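Sulfite reductase [ferredoxin] (Mycobacterium tuberculosis, PDB 1ZJ8) reduces sulfite to sulfide with six electrons from ferredoxin, using a siroheme and a [4Fe-4S] cluster. Local coordinates at residues P359-V364 with L425-G430; R442-A445 with P450-E453; Q446-E451 with D530-Y535. All coordinates share one frame; numbering follows the deposited sequence.

Interactions 2 and 3 both use helix 442-455; interaction 1 lies beside the first turn of that helix, next to the cofactors, and Cys428, in its segment 425-430, binds the cluster. Interaction 2 lies about 10 Å away between contact centres, and Arg442 joins the two, making weak hydrogen bonds to the carbonyls of Ala361 and Ala427 while gripping a siroheme carboxylate. Interactions 2 and 3 have centres about 5 Å apart and share Pro450 and Glu451. Interaction 3, about 14 Å from interaction 1 between centres, reaches back to it through Gln446, whose NE2 hydrogen-bonds Ile360 O at 3.0 Å. The Leu532 side chain of interaction 3 is about 13 Å from the cluster.

Interaction 1: residues P359-V364 with L425-G430; sequences PIAGRV and LMACSG. With SF4 (iron/sulfur cluster), chain D.
Positive backbone torsions at Ala361 (phi 53°, psi 47°) and the first torsion of Leu425, which sets CG anti to the backbone N (chi1 177°), bring a methyl from each residue together: Ala361 CB lies 4.0 Å from Leu425 CD2. The CB of Ala361 points at strand 425-427 and also meets Ala427, at 4.0 Å from its CB and 3.9 Å from its backbone N. One methyl thus fits between two residues of the strand, while the CB of the intervening Met426 points away from the turn. No hydrogen bond crosses here; the contact is van der Waals packing and is buried. Ala361 is held in position by a type I' turn from Ile360 to Arg363, closed by the bond from Arg363 N to Ile360 O at 3.2 Å, with Ala361 and Gly362 as its two central residues. Beyond Ala427 the chain leaves the strand and enters the cluster site, where Cys428 SG binds iron FE4 at 2.3 Å. Ser429 OG hydrogen-bonds a siroheme carboxylate, so the loop just after the strand serves both cofactors. The contact therefore joins the turn before strand 363-365, an outermost strand of an antiparallel sheet, to strand 425-427, an outermost strand of the mixed sheet, where it runs parallel to 469-472; Leu425 also packs on Ala445 of helix 442-455.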
loop_
_atom_site.group_PDB
_atom_site.type_symbol
_atom_site.label_atom_id
_atom_site.label_comp_id
_atom_site.label_asym_id
_atom_site.label_seq_id
_atom_site.Cartn_x
_atom_site.Cartn_y
_atom_site.Cartn_z
ATOM N N PRO A 359 -4.371 -11.273 9.522
ATOM C CA PRO A 359 -3.088 -11.775 9.942
ATOM C C PRO A 359 -2.419 -10.689 10.787
ATOM O O PRO A 359 -3.092 -9.741 11.213
ATOM C CB PRO A 359 -2.360 -12.034 8.623
ATOM C CG PRO A 359 -3.143 -11.303 7.549
ATOM C CD PRO A 359 -4.400 -10.818 8.118
ATOM N N ILE A 360 -1.125 -10.832 11.051
ATOM C CA ILE A 360 -0.372 -9.829 11.766
ATOM C C ILE A 360 0.487 -9.078 10.750
ATOM O O ILE A 360 1.503 -9.592 10.272
ATOM C CB ILE A 360 0.515 -10.487 12.846
ATOM C CG1 ILE A 360 -0.345 -11.068 13.974
ATOM C CG2 ILE A 360 1.520 -9.473 13.396
ATOM C CD1 ILE A 360 0.443 -11.713 15.103
ATOM N N ALA A 361 0.068 -7.862 10.418
ATOM C CA ALA A 361 0.800 -6.993 9.517
ATOM C C ALA A 361 1.111 -7.686 8.222
ATOM O O ALA A 361 2.236 -7.666 7.805
ATOM C CB ALA A 361 2.083 -6.548 10.163
ATOM N N GLY A 362 0.125 -8.353 7.624
ATOM C CA GLY A 362 0.262 -8.939 6.289
ATOM C C GLY A 362 1.045 -10.242 6.187
ATOM O O GLY A 362 1.104 -10.843 5.106
ATOM N N ARG A 363 1.628 -10.711 7.294
ATOM C CA ARG A 363 2.536 -11.866 7.234
ATOM C C ARG A 363 1.797 -13.173 7.142
ATOM O O ARG A 363 1.118 -13.553 8.090
ATOM C CB ARG A 363 3.444 -11.915 8.467
ATOM C CG ARG A 363 4.239 -13.244 8.594
ATOM C CD ARG A 363 5.717 -13.057 8.879
ATOM N NE ARG A 363 6.406 -12.565 7.692
ATOM C CZ ARG A 363 7.658 -12.109 7.690
ATOM N NH1 ARG A 363 8.382 -12.121 8.808
ATOM N NH2 ARG A 363 8.193 -11.632 6.565
ATOM N N VAL A 364 1.941 -13.854 6.012
ATOM C CA VAL A 364 1.434 -15.217 5.832
ATOM C C VAL A 364 2.581 -16.089 5.274
ATOM O O VAL A 364 3.730 -15.915 5.688
ATOM C CB VAL A 364 0.116 -15.271 4.942
ATOM C CG1 VAL A 364 -1.072 -14.601 5.652
ATOM C CG2 VAL A 364 0.316 -14.640 3.554
ATOM N N LEU A 425 -3.229 -3.004 13.517
ATOM C CA LEU A 425 -1.817 -2.696 13.418
ATOM C C LEU A 425 -1.326 -2.945 11.993
ATOM O O LEU A 425 -1.663 -3.937 11.368
ATOM C CB LEU A 425 -0.999 -3.518 14.435
ATOM C CG LEU A 425 0.537 -3.337 14.377
ATOM C CD1 LEU A 425 1.170 -3.483 15.735
ATOM C CD2 LEU A 425 1.248 -4.287 13.386
ATOM N N MET A 426 -0.509 -2.050 11.475
ATOM C CA MET A 426 0.225 -2.328 10.243
ATOM C C MET A 426 1.709 -2.084 10.472
ATOM O O MET A 426 2.102 -1.327 11.367
ATOM C CB MET A 426 -0.256 -1.446 9.077
ATOM C CG MET A 426 -1.654 -1.746 8.573
ATOM S SD MET A 426 -2.114 -0.859 7.040
ATOM C CE MET A 426 -1.385 0.748 7.252
ATOM N N ALA A 427 2.523 -2.728 9.650
ATOM C CA ALA A 427 3.962 -2.533 9.671
ATOM C C ALA A 427 4.477 -2.740 8.259
ATOM O O ALA A 427 3.849 -3.441 7.454
ATOM C CB ALA A 427 4.614 -3.505 10.621
ATOM N N CYS A 428 5.611 -2.126 7.949
ATOM C CA CYS A 428 6.261 -2.310 6.657
ATOM C C CYS A 428 7.203 -3.503 6.756
ATOM O O CYS A 428 7.177 -4.249 7.740
ATOM C CB CYS A 428 7.031 -1.051 6.294
ATOM S SG CYS A 428 8.527 -0.765 7.308
ATOM N N SER A 429 8.034 -3.687 5.738
ATOM C CA SER A 429 8.960 -4.821 5.712
ATOM C C SER A 429 10.106 -4.646 6.732
ATOM O O SER A 429 10.422 -5.566 7.509
ATOM C CB SER A 429 9.472 -4.980 4.303
ATOM O OG SER A 429 8.357 -4.924 3.451
ATOM N N GLY A 430 10.690 -3.449 6.744
ATOM C CA GLY A 430 11.742 -3.120 7.689
ATOM C C GLY A 430 13.021 -3.880 7.406
ATOM O O GLY A 430 13.160 -4.590 6.383
HETATM FE FE1 SF4 D . 11.216 2.344 4.598
HETATM FE FE2 SF4 D . 9.188 1.131 3.224
HETATM FE FE3 SF4 D . 11.542 -0.193 3.665
HETATM FE FE4 SF4 D . 9.676 0.257 5.605
HETATM S S1 SF4 D . 9.428 -1.080 3.746
HETATM S S2 SF4 D . 11.975 0.562 5.807
HETATM S S3 SF4 D . 8.969 2.386 5.134
HETATM S S4 SF4 D . 11.277 1.699 2.386
#

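Interaction 2: residues R442-A445 with P450-E453; sequences RVRA and PELE. With SRM (siroheme), chain E.
Arg444 and Glu451, seven residues apart on one helix, approach each other without closing a salt bridge: NH2 of Arg444 stands 4.1 Å from OE1 of Glu451. Their side chains cross obliquely, with the guanidinium and carboxylate planes 54° apart. Arg444 gets there through bends at chi2 and chi3, whereas Glu451 is extended beyond CG. Between them the helix is kinked at Pro450, whose ring N can donate no bond to the preceding turn; its CD comes to 4.3 Å from Ala445 O. The other end of segment 442-445 faces the siroheme. Arg442, bent at chi3 (-57°), sends NH2 to carboxylate oxygen O3B at 2.6 Å with an N-H...O angle of 164°, and the acceptor sits at the guanidinium edge, near its plane. The same NH2 has a weak bond to Ser429 OG. The two arginines thus differ in chemistry: Arg442 makes a nearly straight bond to the siroheme carboxylate, probably reinforced by opposite charges, while Arg444 and Glu451 can offer one another at most a longer-range attraction, and the firmer partner of this glutamate is Arg455, which forms a salt bridge to OE2.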
loop_
_atom_site.group_PDB
_atom_site.type_symbol
_atom_site.label_atom_id
_atom_site.label_comp_id
_atom_site.label_asym_id
_atom_site.label_seq_id
_atom_site.Cartn_x
_atom_site.Cartn_y
_atom_site.Cartn_z
ATOM N N ARG A 442 8.262 -5.944 10.574
ATOM C CA ARG A 442 7.316 -7.032 10.359
ATOM C C ARG A 442 7.476 -8.171 11.361
ATOM O O ARG A 442 6.481 -8.750 11.792
ATOM C CB ARG A 442 7.309 -7.580 8.917
ATOM C CG ARG A 442 5.923 -8.231 8.614
ATOM C CD ARG A 442 5.700 -8.820 7.222
ATOM N NE ARG A 442 5.890 -7.869 6.129
ATOM C CZ ARG A 442 5.114 -6.825 5.856
ATOM N NH1 ARG A 442 4.075 -6.532 6.605
ATOM N NH2 ARG A 442 5.400 -6.040 4.827
ATOM N N VAL A 443 8.708 -8.464 11.764
ATOM C CA VAL A 443 8.951 -9.511 12.759
ATOM C C VAL A 443 8.577 -9.026 14.176
ATOM O O VAL A 443 7.971 -9.764 14.973
ATOM C CB VAL A 443 10.436 -9.986 12.716
ATOM C CG1 VAL A 443 10.595 -11.307 13.514
ATOM C CG2 VAL A 443 10.914 -10.147 11.241
ATOM N N ARG A 444 8.950 -7.782 14.470
ATOM C CA ARG A 444 8.599 -7.142 15.727
ATOM C C ARG A 444 7.113 -7.268 15.996
ATOM O O ARG A 444 6.689 -7.725 17.070
ATOM C CB ARG A 444 8.975 -5.663 15.670
ATOM C CG ARG A 444 8.843 -4.944 17.010
ATOM C CD ARG A 444 10.002 -5.292 17.938
ATOM N NE ARG A 444 9.568 -5.653 19.279
ATOM C CZ ARG A 444 9.156 -4.794 20.193
ATOM N NH1 ARG A 444 9.094 -3.518 19.916
ATOM N NH2 ARG A 444 8.796 -5.205 21.395
ATOM N N ALA A 445 6.339 -6.881 14.988
ATOM C CA ALA A 445 4.880 -6.920 15.028
ATOM C C ALA A 445 4.350 -8.278 15.413
ATOM O O ALA A 445 3.311 -8.379 16.057
ATOM C CB ALA A 445 4.316 -6.549 13.663
ATOM N N PRO A 450 0.639 -9.937 20.230
ATOM C CA PRO A 450 0.414 -10.778 21.429
ATOM C C PRO A 450 0.733 -10.106 22.759
ATOM O O PRO A 450 -0.084 -10.171 23.695
ATOM C CB PRO A 450 1.388 -11.940 21.241
ATOM C CG PRO A 450 1.755 -11.962 19.815
ATOM C CD PRO A 450 1.473 -10.615 19.219
ATOM N N GLU A 451 1.901 -9.471 22.845
ATOM C CA GLU A 451 2.258 -8.708 24.057
ATOM C C GLU A 451 1.134 -7.749 24.439
ATOM O O GLU A 451 0.579 -7.856 25.531
ATOM C CB GLU A 451 3.559 -7.916 23.900
ATOM C CG GLU A 451 4.052 -7.344 25.234
ATOM C CD GLU A 451 5.299 -6.482 25.112
ATOM O OE1 GLU A 451 6.105 -6.685 24.172
ATOM O OE2 GLU A 451 5.456 -5.586 25.969
ATOM N N LEU A 452 0.785 -6.854 23.510
ATOM C CA LEU A 452 -0.298 -5.889 23.688
ATOM C C LEU A 452 -1.610 -6.567 24.055
ATOM O O LEU A 452 -2.313 -6.118 24.962
ATOM C CB LEU A 452 -0.475 -5.078 22.400
ATOM C CG LEU A 452 0.697 -4.146 22.048
ATOM C CD1 LEU A 452 0.494 -3.431 20.715
ATOM C CD2 LEU A 452 0.933 -3.129 23.163
ATOM N N GLU A 453 -1.927 -7.654 23.353
ATOM C CA GLU A 453 -3.149 -8.403 23.596
ATOM C C GLU A 453 -3.297 -8.831 25.054
ATOM O O GLU A 453 -4.321 -8.578 25.671
ATOM C CB GLU A 453 -3.198 -9.619 22.674
ATOM C CG GLU A 453 -3.839 -9.339 21.323
ATOM C CD GLU A 453 -3.694 -10.503 20.344
ATOM O OE1 GLU A 453 -3.032 -11.498 20.754
ATOM O OE2 GLU A 453 -4.229 -10.419 19.193
HETATM FE FE SRM E . 6.700 1.434 -0.617
HETATM C CHA SRM E . 9.982 1.951 -1.415
HETATM C CHB SRM E . 7.525 -1.474 0.825
HETATM C CHC SRM E . 3.567 0.925 0.098
HETATM C CHD SRM E . 6.318 4.809 0.016
HETATM N NA SRM E . 8.377 0.349 -0.522
HETATM C C1A SRM E . 9.599 0.655 -1.011
HETATM C C2A SRM E . 10.530 -0.516 -1.088
HETATM C CMA SRM E . 10.522 -1.073 -2.478
HETATM C CDA SRM E . 11.903 -0.203 -0.561
HETATM C CEA SRM E . 13.031 0.022 -1.517
HETATM O O3A SRM E . 12.961 0.972 -2.303
HETATM O O4A SRM E . 14.016 -0.730 -1.531
HETATM C C3A SRM E . 9.868 -1.446 -0.129
HETATM C CAA SRM E . 9.897 -2.881 -0.536
HETATM C CBA SRM E . 11.166 -3.394 0.091
HETATM C CCA SRM E . 11.031 -4.834 0.465
HETATM O O1A SRM E . 9.956 -5.231 0.963
HETATM O O2A SRM E . 12.000 -5.602 0.245
HETATM C C4A SRM E . 8.516 -0.848 0.059
HETATM N NB SRM E . 5.727 -0.086 0.163
HETATM C C1B SRM E . 6.161 -1.239 0.677
HETATM C C2B SRM E . 5.083 -2.220 1.042
HETATM C CMB SRM E . 5.409 -3.651 0.719
HETATM C CDB SRM E . 4.864 -2.111 2.514
HETATM C CEB SRM E . 3.846 -2.996 3.140
HETATM O O3B SRM E . 4.151 -3.913 3.934
HETATM O O4B SRM E . 2.672 -2.789 2.834
HETATM C C3B SRM E . 3.931 -1.617 0.266
HETATM C CAB SRM E . 3.895 -2.144 -1.145
HETATM C CBB SRM E . 2.521 -2.067 -1.737
HETATM C CCB SRM E . 2.570 -2.379 -3.205
HETATM O O1B SRM E . 2.213 -3.476 -3.628
HETATM O O2B SRM E . 2.938 -1.540 -4.021
HETATM C C4B SRM E . 4.402 -0.192 0.158
HETATM N NC SRM E . 5.298 2.585 0.049
HETATM C C1C SRM E . 3.995 2.244 0.118
HETATM C C2C SRM E . 3.177 3.263 0.588
HETATM C CDC SRM E . 1.759 3.210 1.049
HETATM C CEC SRM E . 0.635 3.348 0.097
HETATM O O3C SRM E . 0.852 3.328 -1.136
HETATM O O4C SRM E . -0.485 3.494 0.607
HETATM C C3C SRM E . 4.011 4.340 0.602
HETATM C CAC SRM E . 3.475 5.663 1.043
HETATM C CBC SRM E . 2.491 6.418 0.174
HETATM C CCC SRM E . 3.257 7.125 -0.930
HETATM O O1C SRM E . 3.782 6.467 -1.868
HETATM O O2C SRM E . 3.354 8.376 -0.840
HETATM C C4C SRM E . 5.259 3.929 0.212
HETATM N ND SRM E . 7.807 3.082 -1.013
HETATM C C1D SRM E . 7.519 4.288 -0.496
HETATM C C2D SRM E . 8.684 5.078 -0.508
HETATM C CAD SRM E . 8.647 6.592 -0.613
HETATM C CBD SRM E . 8.712 7.218 -1.972
HETATM C CCD SRM E . 8.554 8.693 -2.205
HETATM O O1D SRM E . 7.551 9.057 -2.859
HETATM O O2D SRM E . 9.392 9.521 -1.758
HETATM C C3D SRM E . 9.686 4.293 -1.055
HETATM C CDD SRM E . 10.953 4.816 -1.675
HETATM C CED SRM E . 11.002 5.432 -3.055
HETATM O O3D SRM E . 10.057 5.327 -3.838
HETATM O O4D SRM E . 11.996 6.064 -3.440
HETATM C C4D SRM E . 9.129 3.063 -1.364
#

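Interaction 3: residues Q446-E451 with D530-Y535; sequences QHLVPE and DELGDY
Leu448 meets both Leu532 and Gly533, dividing its two methyls between them. Its CG stands anti to the backbone N (chi1 -177°), and a second torsion of 56° spreads the branches so that CD2 goes to the leucine and CD1 to the glycine. CD2 lies 4.1 Å from Leu532 CD1, while CD1 rests 3.9 Å from both N and CA of Gly533. Leu532 adopts a different rotamer, with CG beside its backbone N and anti to the carbonyl carbon (chi1 -70°), and the two leucine side chains cross at about a right angle. Gly533 has no side chain, consistent with the close approach of the helices: its CA is 6.7 Å from that of Leu448, the shortest CA separation across the contact. One turn beyond Leu448, Glu451 covers the same glycine, with OE2 at 3.9 Å from Gly533 CA. That oxygen is 5.3 Å from Asp534 OD1, which has a salt bridge from Arg455 NH2 that probably offsets the like charges. With no hydrogen bond across the segments, the contact rests on packing of Leu448 and Glu451 against Leu532 and the bare backbone of Gly533. Here helix 442-455 packs against the first turn of helix 532-545, which follows strand 520-528; Leu532 continues inward onto Phe488, Phe504 and Val527, so helix 532-545 lies against strands 486-494, 500-508 and 520-528 of the mixed sheet, with helix 442-455 beside it.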
loop_
_atom_site.group_PDB
_atom_site.type_symbol
_atom_site.label_atom_id
_atom_site.label_comp_id
_atom_site.label_asym_id
_atom_site.label_seq_id
_atom_site.Cartn_x
_atom_site.Cartn_y
_atom_site.Cartn_z
ATOM N N GLN A 446 5.058 -9.328 15.011
ATOM C CA GLN A 446 4.602 -10.694 15.295
ATOM C C GLN A 446 4.634 -11.013 16.787
ATOM O O GLN A 446 3.856 -11.844 17.271
ATOM C CB GLN A 446 5.450 -11.736 14.541
ATOM C CG GLN A 446 5.569 -11.522 13.036
ATOM C CD GLN A 446 4.233 -11.400 12.384
ATOM O OE1 GLN A 446 3.284 -12.069 12.784
ATOM N NE2 GLN A 446 4.133 -10.533 11.378
ATOM N N HIS A 447 5.538 -10.343 17.502
ATOM C CA HIS A 447 5.656 -10.481 18.954
ATOM C C HIS A 447 4.864 -9.416 19.686
ATOM O O HIS A 447 4.443 -9.623 20.829
ATOM C CB HIS A 447 7.125 -10.316 19.390
ATOM C CG HIS A 447 8.061 -11.360 18.844
ATOM N ND1 HIS A 447 8.642 -11.266 17.591
ATOM C CD2 HIS A 447 8.539 -12.506 19.394
ATOM C CE1 HIS A 447 9.418 -12.317 17.389
ATOM N NE2 HIS A 447 9.373 -13.084 18.465
ATOM N N LEU A 448 4.682 -8.266 19.039
ATOM C CA LEU A 448 4.174 -7.089 19.721
ATOM C C LEU A 448 2.675 -7.168 19.892
ATOM O O LEU A 448 2.169 -6.822 20.955
ATOM C CB LEU A 448 4.588 -5.834 18.964
ATOM C CG LEU A 448 4.199 -4.485 19.570
ATOM C CD1 LEU A 448 4.732 -4.338 20.988
ATOM C CD2 LEU A 448 4.689 -3.359 18.658
ATOM N N VAL A 449 1.977 -7.651 18.862
ATOM C CA VAL A 449 0.527 -7.832 18.902
ATOM C C VAL A 449 0.086 -8.713 20.097
ATOM O O VAL A 449 -0.734 -8.277 20.904
ATOM C CB VAL A 449 -0.003 -8.363 17.543
ATOM C CG1 VAL A 449 -1.389 -8.966 17.710
ATOM C CG2 VAL A 449 -0.018 -7.253 16.497
ATOM N N PRO A 450 0.639 -9.937 20.230
ATOM C CA PRO A 450 0.414 -10.778 21.429
ATOM C C PRO A 450 0.733 -10.106 22.759
ATOM O O PRO A 450 -0.084 -10.171 23.695
ATOM C CB PRO A 450 1.388 -11.940 21.241
ATOM C CG PRO A 450 1.755 -11.962 19.815
ATOM C CD PRO A 450 1.473 -10.615 19.219
ATOM N N GLU A 451 1.901 -9.471 22.845
ATOM C CA GLU A 451 2.258 -8.708 24.057
ATOM C C GLU A 451 1.134 -7.749 24.439
ATOM O O GLU A 451 0.579 -7.856 25.531
ATOM C CB GLU A 451 3.559 -7.916 23.900
ATOM C CG GLU A 451 4.052 -7.344 25.234
ATOM C CD GLU A 451 5.299 -6.482 25.112
ATOM O OE1 GLU A 451 6.105 -6.685 24.172
ATOM O OE2 GLU A 451 5.456 -5.586 25.969
ATOM N N ASP A 530 12.807 -1.725 21.999
ATOM C CA ASP A 530 12.439 -2.550 23.148
ATOM C C ASP A 530 11.264 -1.937 23.913
ATOM O O ASP A 530 10.472 -2.645 24.524
ATOM C CB ASP A 530 13.625 -2.707 24.109
ATOM C CG ASP A 530 14.872 -3.272 23.431
ATOM O OD1 ASP A 530 14.835 -4.422 22.919
ATOM O OD2 ASP A 530 15.893 -2.550 23.417
ATOM N N GLU A 531 11.158 -0.616 23.892
ATOM C CA GLU A 531 10.136 0.089 24.674
ATOM C C GLU A 531 8.756 0.206 24.024
ATOM O O GLU A 531 7.857 0.765 24.650
ATOM C CB GLU A 531 10.607 1.519 24.978
ATOM C CG GLU A 531 11.866 1.648 25.833
ATOM C CD GLU A 531 12.437 3.087 25.841
ATOM O OE1 GLU A 531 12.334 3.784 24.794
ATOM O OE2 GLU A 531 12.998 3.510 26.889
ATOM N N LEU A 532 8.576 -0.268 22.791
ATOM C CA LEU A 532 7.332 -0.002 22.059
ATOM C C LEU A 532 6.101 -0.442 22.841
ATOM O O LEU A 532 5.126 0.299 22.920
ATOM C CB LEU A 532 7.327 -0.692 20.694
ATOM C CG LEU A 532 8.252 -0.216 19.569
ATOM C CD1 LEU A 532 8.080 -1.086 18.359
ATOM C CD2 LEU A 532 7.936 1.201 19.201
ATOM N N GLY A 533 6.148 -1.648 23.409
ATOM C CA GLY A 533 5.052 -2.181 24.218
ATOM C C GLY A 533 4.845 -1.394 25.487
ATOM O O GLY A 533 3.711 -1.125 25.883
ATOM N N ASP A 534 5.941 -1.026 26.136
ATOM C CA ASP A 534 5.878 -0.180 27.326
ATOM C C ASP A 534 5.195 1.139 27.010
ATOM O O ASP A 534 4.282 1.568 27.710
ATOM C CB ASP A 534 7.284 0.139 27.846
ATOM C CG ASP A 534 8.026 -1.082 28.358
ATOM O OD1 ASP A 534 7.472 -1.825 29.183
ATOM O OD2 ASP A 534 9.190 -1.276 27.961
ATOM N N TYR A 535 5.659 1.783 25.951
ATOM C CA TYR A 535 5.146 3.090 25.564
ATOM C C TYR A 535 3.656 3.071 25.213
ATOM O O TYR A 535 2.888 3.895 25.705
ATOM C CB TYR A 535 5.938 3.639 24.378
ATOM C CG TYR A 535 5.288 4.856 23.797
ATOM C CD1 TYR A 535 5.609 6.118 24.262
ATOM C CD2 TYR A 535 4.314 4.742 22.825
ATOM C CE1 TYR A 535 4.994 7.228 23.756
ATOM C CE2 TYR A 535 3.694 5.841 22.311
ATOM C CZ TYR A 535 4.036 7.082 22.773
ATOM O OH TYR A 535 3.413 8.198 22.251
#